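Local coordinates for core protein VP7 (PDB 1BVP) that builds, as a homotrimer, the outer layer of the bluetongue virus inner capsid on a VP3 scaffold and probably takes part in host cell receptor binding, at residues Ser117-Ala122 with Ile251-Thr256; Met182-Val187 with Ile245-Tyr250; Val210-Val215 with Gly227-His232. One frame throughout, in Å; residues are numbered along the deposited sequence.

Contact 1 of 3, residues Ser117-Ala122 with Ile251-Thr256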
ATOM      1  N   SER A 117       1.278 -20.525  -3.997  1.00 15.45           N
ATOM      2  CA  SER A 117       1.047 -21.737  -4.745  1.00 17.58           C
ATOM      3  C   SER A 117      -0.200 -21.709  -5.629  1.00 16.83           C
ATOM      4  O   SER A 117      -0.540 -22.709  -6.265  1.00 19.96           O
ATOM      5  CB  SER A 117       0.991 -22.893  -3.753  1.00 20.59           C
ATOM      6  OG  SER A 117      -0.151 -22.719  -2.926  1.00 31.98           O
ATOM      7  N   THR A 118      -0.919 -20.595  -5.622  1.00 13.81           N
ATOM      8  CA  THR A 118      -2.113 -20.466  -6.436  1.00  9.89           C
ATOM      9  C   THR A 118      -2.104 -19.138  -7.183  1.00 16.09           C
ATOM     10  O   THR A 118      -1.042 -18.554  -7.364  1.00 21.57           O
ATOM     11  CB  THR A 118      -3.401 -20.689  -5.625  1.00 10.23           C
ATOM     12  OG1 THR A 118      -4.494 -20.969  -6.524  1.00 16.32           O
ATOM     13  CG2 THR A 118      -3.707 -19.544  -4.691  1.00  2.33           C
ATOM     14  N   TRP A 119      -3.259 -18.719  -7.697  1.00 17.91           N
ATOM     15  CA  TRP A 119      -3.396 -17.482  -8.471  1.00 13.98           C
ATOM     16  C   TRP A 119      -4.674 -16.831  -8.038  1.00 11.82           C
ATOM     17  O   TRP A 119      -5.595 -17.512  -7.564  1.00 20.34           O
ATOM     18  CB  TRP A 119      -3.513 -17.790  -9.978  1.00 13.35           C
ATOM     19  CG  TRP A 119      -2.284 -18.431 -10.556  1.00 14.01           C
ATOM     20  CD1 TRP A 119      -1.138 -17.802 -11.015  1.00 12.32           C
ATOM     21  CD2 TRP A 119      -2.015 -19.830 -10.598  1.00 14.52           C
ATOM     22  NE1 TRP A 119      -0.173 -18.747 -11.315  1.00 15.13           N
ATOM     23  CE2 TRP A 119      -0.687 -19.994 -11.065  1.00 12.52           C
ATOM     24  CE3 TRP A 119      -2.764 -20.965 -10.272  1.00 17.04           C
ATOM     25  CZ2 TRP A 119      -0.102 -21.237 -11.199  1.00 14.40           C
ATOM     26  CZ3 TRP A 119      -2.175 -22.206 -10.405  1.00 17.98           C
ATOM     27  CH2 TRP A 119      -0.859 -22.332 -10.866  1.00 14.72           C
ATOM     28  N   GLY A 120      -4.739 -15.517  -8.194  1.00  9.42           N
ATOM     29  CA  GLY A 120      -5.939 -14.784  -7.836  1.00 10.72           C
ATOM     30  C   GLY A 120      -5.890 -13.423  -8.490  1.00 12.92           C
ATOM     31  O   GLY A 120      -4.806 -12.925  -8.828  1.00 21.88           O
ATOM     32  N   PRO A 121      -7.053 -12.812  -8.716  1.00 15.10           N
ATOM     33  CA  PRO A 121      -7.135 -11.484  -9.345  1.00 11.98           C
ATOM     34  C   PRO A 121      -6.528 -10.370  -8.510  1.00 14.14           C
ATOM     35  O   PRO A 121      -6.760 -10.290  -7.314  1.00 20.40           O
ATOM     36  CB  PRO A 121      -8.642 -11.270  -9.496  1.00 10.13           C
ATOM     37  CG  PRO A 121      -9.252 -12.112  -8.390  1.00 11.42           C
ATOM     38  CD  PRO A 121      -8.397 -13.362  -8.435  1.00 10.56           C
ATOM     39  N   ALA A 122      -5.817  -9.460  -9.159  1.00 16.12           N
ATOM     40  CA  ALA A 122      -5.215  -8.327  -8.481  1.00 13.18           C
ATOM     41  C   ALA A 122      -5.082  -7.095  -9.398  1.00 16.37           C
ATOM     42  O   ALA A 122      -4.719  -7.253 -10.577  1.00 18.43           O
ATOM     43  CB  ALA A 122      -3.856  -8.724  -8.029  1.00 13.27           C
ATOM     44  N   ILE A 251      -7.433  -5.848 -13.789  1.00 17.23           N
ATOM     45  CA  ILE A 251      -7.005  -6.919 -12.891  1.00 15.46           C
ATOM     46  C   ILE A 251      -6.559  -8.160 -13.663  1.00 16.03           C
ATOM     47  O   ILE A 251      -7.165  -8.536 -14.660  1.00 17.00           O
ATOM     48  CB  ILE A 251      -8.095  -7.356 -11.862  1.00 13.62           C
ATOM     49  CG1 ILE A 251      -9.254  -8.010 -12.589  1.00 13.86           C
ATOM     50  CG2 ILE A 251      -8.545  -6.189 -10.954  1.00  8.50           C
ATOM     51  CD1 ILE A 251     -10.424  -8.218 -11.711  1.00 18.46           C
ATOM     52  N   SER A 252      -5.473  -8.775 -13.220  1.00 16.54           N
ATOM     53  CA  SER A 252      -5.014  -9.986 -13.856  1.00 15.27           C
ATOM     54  C   SER A 252      -4.487 -10.914 -12.755  1.00 16.60           C
ATOM     55  O   SER A 252      -4.612 -10.589 -11.572  1.00 15.21           O
ATOM     56  CB  SER A 252      -3.950  -9.664 -14.895  1.00 12.38           C
ATOM     57  OG  SER A 252      -2.719  -9.345 -14.301  1.00 14.56           O
ATOM     58  N   MET A 253      -3.993 -12.090 -13.146  1.00 18.08           N
ATOM     59  CA  MET A 253      -3.431 -13.047 -12.202  1.00 12.67           C
ATOM     60  C   MET A 253      -1.906 -12.950 -12.061  1.00 16.69           C
ATOM     61  O   MET A 253      -1.233 -13.905 -11.679  1.00 22.03           O
ATOM     62  CB  MET A 253      -3.903 -14.471 -12.500  1.00  7.08           C
ATOM     63  CG  MET A 253      -5.359 -14.602 -12.083  1.00 12.02           C
ATOM     64  SD  MET A 253      -6.077 -16.246 -12.161  1.00 23.19           S
ATOM     65  CE  MET A 253      -5.018 -16.803 -13.339  1.00 21.80           C
ATOM     66  N   ASP A 254      -1.353 -11.782 -12.365  1.00 12.46           N
ATOM     67  CA  ASP A 254       0.071 -11.604 -12.184  1.00 13.96           C
ATOM     68  C   ASP A 254       0.176 -11.102 -10.741  1.00 14.97           C
ATOM     69  O   ASP A 254      -0.703 -10.382 -10.258  1.00 17.83           O
ATOM     70  CB  ASP A 254       0.646 -10.573 -13.160  1.00 20.61           C
ATOM     71  CG  ASP A 254       0.610 -11.037 -14.595  1.00 26.37           C
ATOM     72  OD1 ASP A 254       1.051 -12.170 -14.903  1.00 27.21           O
ATOM     73  OD2 ASP A 254       0.116 -10.250 -15.421  1.00 38.62           O
ATOM     74  N   LYS A 255       1.209 -11.539 -10.035  1.00 13.20           N
ATOM     75  CA  LYS A 255       1.377 -11.160  -8.653  1.00 12.16           C
ATOM     76  C   LYS A 255       1.827  -9.734  -8.536  1.00 17.27           C
ATOM     77  O   LYS A 255       2.613  -9.256  -9.375  1.00 22.15           O
ATOM     78  CB  LYS A 255       2.385 -12.077  -7.950  1.00 15.64           C
ATOM     79  CG  LYS A 255       1.950 -13.535  -7.710  1.00 14.60           C
ATOM     80  CD  LYS A 255       0.759 -13.649  -6.785  1.00 14.10           C
ATOM     81  CE  LYS A 255       0.598 -15.071  -6.227  1.00 17.15           C
ATOM     82  NZ  LYS A 255       0.591 -16.150  -7.239  1.00 15.75           N
ATOM     83  N   THR A 256       1.267  -9.042  -7.543  1.00 16.93           N
ATOM     84  CA  THR A 256       1.638  -7.669  -7.278  1.00 13.12           C
ATOM     85  C   THR A 256       2.299  -7.634  -5.901  1.00 16.69           C
ATOM     86  O   THR A 256       2.497  -8.666  -5.266  1.00 14.75           O
ATOM     87  CB  THR A 256       0.449  -6.750  -7.300  1.00  9.31           C
ATOM     88  OG1 THR A 256      -0.327  -6.910  -6.109  1.00 21.91           O
ATOM     89  CG2 THR A 256      -0.420  -7.078  -8.468  1.00 11.17           C
TER
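Trp-119 meets the 251-256 segment with the root of its side chain more than with its indole. The backbone sets Trp-119 CB against Met-253, 3.7 Å from SD, with CE of the same methionine also close. With CG anti to the carbonyl carbon (chi1 -64°), the indole turns its CD1 edge to the backbone, so that Met-253 O sits in the ring plane, 4.0 Å from Trp-119 CD1. Lys-255 arrives from the loop after strand 241-252 by a roundabout route. Its CB leaves pointing away from 117-122, but the chain folds back at chi2 (-63°) and again at chi4 (-52°), and Lys-255 NZ donates a hydrogen bond to Thr-118 O (2.9 Å) in the plane of that carbonyl.

Further along, the chains become a short piece of antiparallel sheet. Ala-122 N gives a hydrogen bond to Ser-252 O (2.9 Å) in the plane of that carbonyl, whereas the return bond from Ser-252 N to Ala-122 O (3.1 Å) comes in from above the plane. The Ala-122 methyl CB packs against Thr-256 CG2 at 3.8 Å, and Pro-121 CB touches Ile-251 CD1 at the tip.

This is where the chain enters the beta domain from helix 103-116 and leaves it again. Ser-252 OG bonds Asp-254 OD2, and the other carboxylate oxygen forms a salt bridge to Arg-341 of the second subunit, which also packs on Met-253. Two backbone bonds at the buried Ala-122/Ser-252 pair, and a lysine-to-carbonyl bond nearer the surface, thus hold the two linkers together, while the aspartate's charge is probably balanced across the trimer interface.

Contact 2 of 3, residues Met182-Val187 with Ile245-Tyr250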
ATOM      1  N   MET A 182      -8.495  -9.966 -16.693  1.00 18.48           N
ATOM      2  CA  MET A 182      -9.671 -10.700 -16.293  1.00 16.94           C
ATOM      3  C   MET A 182     -10.798  -9.691 -16.349  1.00 20.24           C
ATOM      4  O   MET A 182     -11.952 -10.040 -16.611  1.00 24.66           O
ATOM      5  CB  MET A 182      -9.504 -11.213 -14.869  1.00 21.83           C
ATOM      6  CG  MET A 182      -8.620 -12.440 -14.764  1.00 23.31           C
ATOM      7  SD  MET A 182      -8.447 -13.046 -13.088  1.00 25.63           S
ATOM      8  CE  MET A 182     -10.108 -13.643 -12.674  1.00 20.27           C
ATOM      9  N   MET A 183     -10.467  -8.437 -16.064  1.00 15.98           N
ATOM     10  CA  MET A 183     -11.457  -7.389 -16.118  1.00 15.50           C
ATOM     11  C   MET A 183     -10.719  -6.077 -16.385  1.00 18.97           C
ATOM     12  O   MET A 183      -9.575  -5.925 -15.966  1.00 20.30           O
ATOM     13  CB  MET A 183     -12.249  -7.334 -14.830  1.00 16.72           C
ATOM     14  CG  MET A 183     -13.624  -6.781 -15.012  1.00 25.77           C
ATOM     15  SD  MET A 183     -14.688  -7.979 -15.791  1.00 30.26           S
ATOM     16  CE  MET A 183     -16.191  -7.478 -15.111  1.00 33.77           C
ATOM     17  N   ILE A 184     -11.333  -5.194 -17.176  1.00 18.68           N
ATOM     18  CA  ILE A 184     -10.745  -3.909 -17.541  1.00 14.54           C
ATOM     19  C   ILE A 184     -11.775  -2.887 -17.151  1.00 14.03           C
ATOM     20  O   ILE A 184     -12.953  -3.058 -17.460  1.00 16.61           O
ATOM     21  CB  ILE A 184     -10.469  -3.825 -19.065  1.00 13.68           C
ATOM     22  CG1 ILE A 184      -9.685  -5.062 -19.492  1.00 12.88           C
ATOM     23  CG2 ILE A 184      -9.648  -2.579 -19.406  1.00 11.00           C
ATOM     24  CD1 ILE A 184      -9.251  -5.056 -20.887  1.00 14.73           C
ATOM     25  N   TYR A 185     -11.354  -1.886 -16.384  1.00 10.27           N
ATOM     26  CA  TYR A 185     -12.277  -0.865 -15.927  1.00 16.93           C
ATOM     27  C   TYR A 185     -12.040   0.410 -16.712  1.00 18.29           C
ATOM     28  O   TYR A 185     -10.973   1.039 -16.669  1.00 13.47           O
ATOM     29  CB  TYR A 185     -12.189  -0.667 -14.404  1.00 17.59           C
ATOM     30  CG  TYR A 185     -12.543  -1.936 -13.647  1.00 17.46           C
ATOM     31  CD1 TYR A 185     -11.581  -2.930 -13.412  1.00 16.54           C
ATOM     32  CD2 TYR A 185     -13.842  -2.182 -13.242  1.00 19.48           C
ATOM     33  CE1 TYR A 185     -11.905  -4.131 -12.807  1.00 14.79           C
ATOM     34  CE2 TYR A 185     -14.185  -3.389 -12.625  1.00 24.68           C
ATOM     35  CZ  TYR A 185     -13.208  -4.365 -12.414  1.00 22.78           C
ATOM     36  OH  TYR A 185     -13.561  -5.568 -11.823  1.00 24.57           O
ATOM     37  N   LEU A 186     -13.073   0.724 -17.475  1.00 19.52           N
ATOM     38  CA  LEU A 186     -13.130   1.828 -18.396  1.00 16.26           C
ATOM     39  C   LEU A 186     -13.996   2.997 -18.000  1.00 17.26           C
ATOM     40  O   LEU A 186     -14.920   2.861 -17.202  1.00 22.11           O
ATOM     41  CB  LEU A 186     -13.783   1.291 -19.665  1.00  9.73           C
ATOM     42  CG  LEU A 186     -12.986   0.644 -20.767  1.00 12.33           C
ATOM     43  CD1 LEU A 186     -11.635   0.208 -20.305  1.00 15.46           C
ATOM     44  CD2 LEU A 186     -13.789  -0.479 -21.316  1.00 10.89           C
ATOM     45  N   VAL A 187     -13.663   4.157 -18.547  1.00 14.73           N
ATOM     46  CA  VAL A 187     -14.543   5.323 -18.461  1.00 21.16           C
ATOM     47  C   VAL A 187     -14.309   6.064 -19.769  1.00 19.72           C
ATOM     48  O   VAL A 187     -13.166   6.145 -20.230  1.00 19.14           O
ATOM     49  CB  VAL A 187     -14.511   6.200 -17.150  1.00 20.14           C
ATOM     50  CG1 VAL A 187     -13.477   5.753 -16.193  1.00 25.07           C
ATOM     51  CG2 VAL A 187     -14.468   7.677 -17.484  1.00 14.09           C
ATOM     52  N   ILE A 245     -11.243   6.912 -24.326  1.00 16.08           N
ATOM     53  CA  ILE A 245     -11.586   5.774 -23.482  1.00 18.06           C
ATOM     54  C   ILE A 245     -10.381   5.503 -22.615  1.00 15.93           C
ATOM     55  O   ILE A 245      -9.271   5.253 -23.115  1.00 16.23           O
ATOM     56  CB  ILE A 245     -11.922   4.537 -24.274  1.00 15.98           C
ATOM     57  CG1 ILE A 245     -13.190   4.786 -25.097  1.00 16.55           C
ATOM     58  CG2 ILE A 245     -12.140   3.399 -23.324  1.00  9.45           C
ATOM     59  CD1 ILE A 245     -13.480   3.660 -26.094  1.00 14.19           C
ATOM     60  N   GLN A 246     -10.587   5.706 -21.318  1.00 16.18           N
ATOM     61  CA  GLN A 246      -9.547   5.523 -20.308  1.00 16.42           C
ATOM     62  C   GLN A 246      -9.629   4.196 -19.567  1.00 19.63           C
ATOM     63  O   GLN A 246     -10.723   3.809 -19.121  1.00 19.76           O
ATOM     64  CB  GLN A 246      -9.691   6.589 -19.254  1.00  9.98           C
ATOM     65  CG  GLN A 246      -8.598   6.551 -18.246  1.00 13.33           C
ATOM     66  CD  GLN A 246      -8.840   7.513 -17.094  1.00 15.72           C
ATOM     67  OE1 GLN A 246      -9.820   8.269 -17.090  1.00 16.25           O
ATOM     68  NE2 GLN A 246      -7.949   7.481 -16.103  1.00 12.01           N
ATOM     69  N   VAL A 247      -8.493   3.498 -19.457  1.00 18.45           N
ATOM     70  CA  VAL A 247      -8.437   2.260 -18.673  1.00 20.67           C
ATOM     71  C   VAL A 247      -7.993   2.731 -17.276  1.00 19.35           C
ATOM     72  O   VAL A 247      -6.788   2.939 -17.019  1.00 24.18           O
ATOM     73  CB  VAL A 247      -7.436   1.212 -19.224  1.00 18.62           C
ATOM     74  CG1 VAL A 247      -7.296   0.076 -18.252  1.00 16.59           C
ATOM     75  CG2 VAL A 247      -7.927   0.656 -20.538  1.00 19.97           C
ATOM     76  N   VAL A 248      -8.973   2.951 -16.396  1.00 12.73           N
ATOM     77  CA  VAL A 248      -8.675   3.421 -15.055  1.00 15.29           C
ATOM     78  C   VAL A 248      -7.826   2.442 -14.225  1.00 19.72           C
ATOM     79  O   VAL A 248      -6.953   2.869 -13.467  1.00 19.53           O
ATOM     80  CB  VAL A 248      -9.906   4.013 -14.357  1.00 14.14           C
ATOM     81  CG1 VAL A 248     -11.134   3.432 -14.891  1.00 17.42           C
ATOM     82  CG2 VAL A 248      -9.799   3.849 -12.883  1.00 19.41           C
ATOM     83  N   PHE A 249      -8.042   1.141 -14.425  1.00 17.07           N
ATOM     84  CA  PHE A 249      -7.236   0.074 -13.824  1.00 11.98           C
ATOM     85  C   PHE A 249      -7.765  -1.233 -14.340  1.00 13.84           C
ATOM     86  O   PHE A 249      -8.894  -1.304 -14.824  1.00 16.90           O
ATOM     87  CB  PHE A 249      -7.219   0.079 -12.288  1.00 16.88           C
ATOM     88  CG  PHE A 249      -8.529  -0.262 -11.656  1.00 16.93           C
ATOM     89  CD1 PHE A 249      -9.455   0.734 -11.361  1.00 16.63           C
ATOM     90  CD2 PHE A 249      -8.847  -1.579 -11.354  1.00 17.27           C
ATOM     91  CE1 PHE A 249     -10.691   0.417 -10.775  1.00 15.32           C
ATOM     92  CE2 PHE A 249     -10.080  -1.899 -10.769  1.00 14.43           C
ATOM     93  CZ  PHE A 249     -10.999  -0.899 -10.482  1.00 12.07           C
ATOM     94  N   TYR A 250      -6.935  -2.262 -14.291  1.00 16.08           N
ATOM     95  CA  TYR A 250      -7.360  -3.582 -14.741  1.00 20.03           C
ATOM     96  C   TYR A 250      -6.859  -4.640 -13.745  1.00 21.45           C
ATOM     97  O   TYR A 250      -5.969  -4.345 -12.935  1.00 16.83           O
ATOM     98  CB  TYR A 250      -6.822  -3.888 -16.146  1.00 14.29           C
ATOM     99  CG  TYR A 250      -5.311  -4.035 -16.259  1.00  6.51           C
ATOM    100  CD1 TYR A 250      -4.472  -2.919 -16.176  1.00  5.51           C
ATOM    101  CD2 TYR A 250      -4.723  -5.287 -16.502  1.00  5.58           C
ATOM    102  CE1 TYR A 250      -3.070  -3.046 -16.341  1.00  4.17           C
ATOM    103  CE2 TYR A 250      -3.330  -5.427 -16.676  1.00  2.00           C
ATOM    104  CZ  TYR A 250      -2.524  -4.301 -16.603  1.00  6.72           C
ATOM    105  OH  TYR A 250      -1.185  -4.390 -16.906  1.00 19.70           O
TER
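Backbone hydrogen bonds join strands 183-187 and 245-250 as antiparallel neighbours. The pair Val-187 and Gln-246 is bonded both ways, and the bond from Gln-246 N to Val-187 O (2.8 Å) runs nearly along the C=O axis. At Tyr-185 the ladder is irregular: its N bonds Phe-249 O (3.0 Å), but its O takes a weak bond from Val-248 N, consistent with a bulge at Val-248, the extra residue between the partners of Tyr-185 and Leu-186.

On the face that carries Tyr-185 and Phe-249 the two rings meet. Their planes lie 20° apart with centroids 4.5 Å from each other, yet the rings are slid so far that they barely overlap. Phe-249 CZ stands over the rim of the tyrosine ring, and Tyr-185 CB makes a CH-pi contact over the phenylalanine face, 4.1 Å from its centroid. Phe-249 O lies at the edge of the tyrosine ring, in its plane.

On the face of Ile-184, Leu-186 and Val-247 the contacts are apolar. Ile-184 CG2 crosses obliquely onto Val-247 CG1 at 3.7 Å, while Leu-186 CD1 meets Val-247 CG2. Leu-186 CG also leans on Ile-245 CG2.

Strand 183-195 is bordered beyond by strand 223-225, whose Trp-225 packs on Ile-184 and Leu-186; strand 158-163 flanks Ile-245 and Gln-246. Ile-298 of the second subunit packs on both Tyr-185 and Phe-249.

Contact 3 of 3, residues Val210-Val215 with Gly227-His232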
ATOM      1  N   VAL A 210     -21.465   4.771 -26.723  1.00 35.52           N
ATOM      2  CA  VAL A 210     -20.519   3.670 -26.522  1.00 29.81           C
ATOM      3  C   VAL A 210     -21.378   2.567 -25.893  1.00 26.48           C
ATOM      4  O   VAL A 210     -22.238   2.836 -25.045  1.00 28.25           O
ATOM      5  CB  VAL A 210     -19.356   4.053 -25.561  1.00 24.14           C
ATOM      6  CG1 VAL A 210     -18.440   2.859 -25.373  1.00 18.47           C
ATOM      7  CG2 VAL A 210     -18.552   5.210 -26.136  1.00 19.10           C
ATOM      8  N   SER A 211     -21.253   1.354 -26.398  1.00 24.15           N
ATOM      9  CA  SER A 211     -22.038   0.269 -25.849  1.00 27.51           C
ATOM     10  C   SER A 211     -21.109  -0.925 -25.655  1.00 29.68           C
ATOM     11  O   SER A 211     -20.127  -1.111 -26.416  1.00 25.10           O
ATOM     12  CB  SER A 211     -23.212  -0.079 -26.768  1.00 30.40           C
ATOM     13  OG  SER A 211     -22.768  -0.816 -27.898  1.00 38.34           O
ATOM     14  N   VAL A 212     -21.371  -1.677 -24.588  1.00 30.21           N
ATOM     15  CA  VAL A 212     -20.558  -2.842 -24.266  1.00 33.87           C
ATOM     16  C   VAL A 212     -21.445  -4.060 -24.336  1.00 34.42           C
ATOM     17  O   VAL A 212     -22.457  -4.121 -23.647  1.00 33.81           O
ATOM     18  CB  VAL A 212     -19.926  -2.738 -22.852  1.00 33.37           C
ATOM     19  CG1 VAL A 212     -19.076  -3.963 -22.604  1.00 31.15           C
ATOM     20  CG2 VAL A 212     -19.050  -1.465 -22.731  1.00 29.28           C
ATOM     21  N   GLY A 213     -21.084  -5.013 -25.195  1.00 35.92           N
ATOM     22  CA  GLY A 213     -21.897  -6.209 -25.361  1.00 37.52           C
ATOM     23  C   GLY A 213     -23.355  -5.892 -25.714  1.00 40.98           C
ATOM     24  O   GLY A 213     -24.274  -6.569 -25.249  1.00 45.60           O
ATOM     25  N   GLY A 214     -23.578  -4.830 -26.485  1.00 38.00           N
ATOM     26  CA  GLY A 214     -24.930  -4.472 -26.869  1.00 33.96           C
ATOM     27  C   GLY A 214     -25.659  -3.521 -25.941  1.00 36.71           C
ATOM     28  O   GLY A 214     -26.657  -2.920 -26.334  1.00 44.47           O
ATOM     29  N   VAL A 215     -25.208  -3.394 -24.703  1.00 36.38           N
ATOM     30  CA  VAL A 215     -25.867  -2.481 -23.776  1.00 35.37           C
ATOM     31  C   VAL A 215     -25.192  -1.090 -23.742  1.00 32.31           C
ATOM     32  O   VAL A 215     -23.971  -0.943 -23.814  1.00 33.09           O
ATOM     33  CB  VAL A 215     -26.090  -3.130 -22.349  1.00 33.68           C
ATOM     34  CG1 VAL A 215     -24.920  -3.991 -21.945  1.00 37.30           C
ATOM     35  CG2 VAL A 215     -26.337  -2.056 -21.291  1.00 34.71           C
ATOM     36  N   GLY A 227     -13.299  -7.511 -21.512  1.00 30.66           N
ATOM     37  CA  GLY A 227     -12.283  -7.546 -22.555  1.00 28.88           C
ATOM     38  C   GLY A 227     -12.639  -8.389 -23.765  1.00 32.04           C
ATOM     39  O   GLY A 227     -11.869  -8.421 -24.723  1.00 33.57           O
ATOM     40  N   GLN A 228     -13.784  -9.077 -23.729  1.00 34.57           N
ATOM     41  CA  GLN A 228     -14.214  -9.930 -24.847  1.00 37.42           C
ATOM     42  C   GLN A 228     -15.424  -9.328 -25.565  1.00 35.66           C
ATOM     43  O   GLN A 228     -15.437  -9.228 -26.799  1.00 34.24           O
ATOM     44  CB  GLN A 228     -14.579 -11.355 -24.373  1.00 47.22           C
ATOM     45  CG  GLN A 228     -13.438 -12.207 -23.838  1.00 59.67           C
ATOM     46  CD  GLN A 228     -12.255 -12.276 -24.802  1.00 73.65           C
ATOM     47  OE1 GLN A 228     -12.367 -12.835 -25.898  1.00 80.90           O
ATOM     48  NE2 GLN A 228     -11.117 -11.704 -24.399  1.00 76.28           N
ATOM     49  N   ALA A 229     -16.433  -8.940 -24.785  1.00 31.13           N
ATOM     50  CA  ALA A 229     -17.662  -8.353 -25.322  1.00 28.81           C
ATOM     51  C   ALA A 229     -17.323  -7.185 -26.230  1.00 34.96           C
ATOM     52  O   ALA A 229     -16.384  -6.439 -25.957  1.00 34.23           O
ATOM     53  CB  ALA A 229     -18.558  -7.878 -24.196  1.00 21.67           C
ATOM     54  N   ALA A 230     -18.119  -6.996 -27.277  1.00 41.35           N
ATOM     55  CA  ALA A 230     -17.879  -5.917 -28.238  1.00 35.44           C
ATOM     56  C   ALA A 230     -18.024  -4.515 -27.662  1.00 30.00           C
ATOM     57  O   ALA A 230     -19.004  -4.183 -26.968  1.00 29.29           O
ATOM     58  CB  ALA A 230     -18.759  -6.087 -29.438  1.00 36.68           C
ATOM     59  N   LEU A 231     -17.022  -3.705 -27.969  1.00 25.49           N
ATOM     60  CA  LEU A 231     -16.942  -2.319 -27.525  1.00 27.33           C
ATOM     61  C   LEU A 231     -17.300  -1.531 -28.774  1.00 27.33           C
ATOM     62  O   LEU A 231     -16.459  -1.315 -29.660  1.00 26.01           O
ATOM     63  CB  LEU A 231     -15.507  -2.042 -27.112  1.00 27.67           C
ATOM     64  CG  LEU A 231     -15.316  -0.890 -26.169  1.00 23.62           C
ATOM     65  CD1 LEU A 231     -16.315  -1.014 -25.066  1.00 29.45           C
ATOM     66  CD2 LEU A 231     -13.928  -1.010 -25.630  1.00 27.33           C
ATOM     67  N   HIS A 232     -18.553  -1.104 -28.828  1.00 26.45           N
ATOM     68  CA  HIS A 232     -19.095  -0.443 -29.995  1.00 26.05           C
ATOM     69  C   HIS A 232     -19.348   1.061 -29.894  1.00 28.02           C
ATOM     70  O   HIS A 232     -20.177   1.522 -29.101  1.00 28.94           O
ATOM     71  CB  HIS A 232     -20.380  -1.180 -30.345  1.00 34.41           C
ATOM     72  CG  HIS A 232     -20.950  -0.820 -31.679  1.00 42.41           C
ATOM     73  ND1 HIS A 232     -20.416  -1.278 -32.867  1.00 41.54           N
ATOM     74  CD2 HIS A 232     -22.033  -0.072 -32.013  1.00 41.48           C
ATOM     75  CE1 HIS A 232     -21.147  -0.834 -33.874  1.00 40.10           C
ATOM     76  NE2 HIS A 232     -22.133  -0.100 -33.384  1.00 41.95           N
TER
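The imidazole of His-232 is the one aromatic ring here, and the strand opposite meets it chiefly at its root. Ser-211 OG approaches the ring obliquely and comes closest to His-232 CB, at 3.4 Å. With CG anti to the backbone N (chi1 -169°), the ring is carried toward strand 168-170, where ND1 is hydrogen-bonded to Asp-170 OD1 and Arg-168 packs alongside; this would probably fix the ring's rotation. Each of the three backbone N-H groups that bond across the contact lies in the plane of the carbonyl it meets, off the C=O axis. Ser-211 and His-232 are bonded both ways, the straighter bond being His-232 N to Ser-211 O (2.9 Å, N-H...O angle 167°). Gly-213 N donates to Ala-230 O at 2.9 Å.

Strand 209-212 is the first arm of a tight beta hairpin whose second arm is strand 215-217. A type I' turn from Val-212 to Val-215 closes it, with both bonds between those residues made, Val-212 N to Val-215 O being 2.8 Å. Gly-213 and Gly-214 occupy the corners with positive phi. Strand 231-234 adds antiparallel to the hairpin's first arm and so continues this small sheet toward strand 168-170.

On the face of Val-212 and Leu-231 the two side chains run side by side in the same direction, Val-212 CG2 lying 3.6 Å from Leu-231 CD1. Trp-225 packs against both of them. Near the turn, Ala-229 CB rests on Gly-213 CA at 3.9 Å.

In the fold
The contacts nest along the chain: contact 3 lies inside the loop closed by contact 2, which itself lies inside that closed by contact 1. Contacts 1 and 2, with centres about 17 Å apart, share strand 241-252. They join at Ile-251, which faces both Met-182 and Met-183 in a classic beta bulge. Contact 3 belongs to the separate four-stranded sheet, its centre about 13 Å from that of contact 2 and about 25 Å from that of contact 1, and touches contact 2 where Ile-184 meets Gly-227. Together they run from the linkers to the helical domain outward into the beta domain. Contacts 1 and 2 also touch the second subunit of the trimer; contact 3 does not.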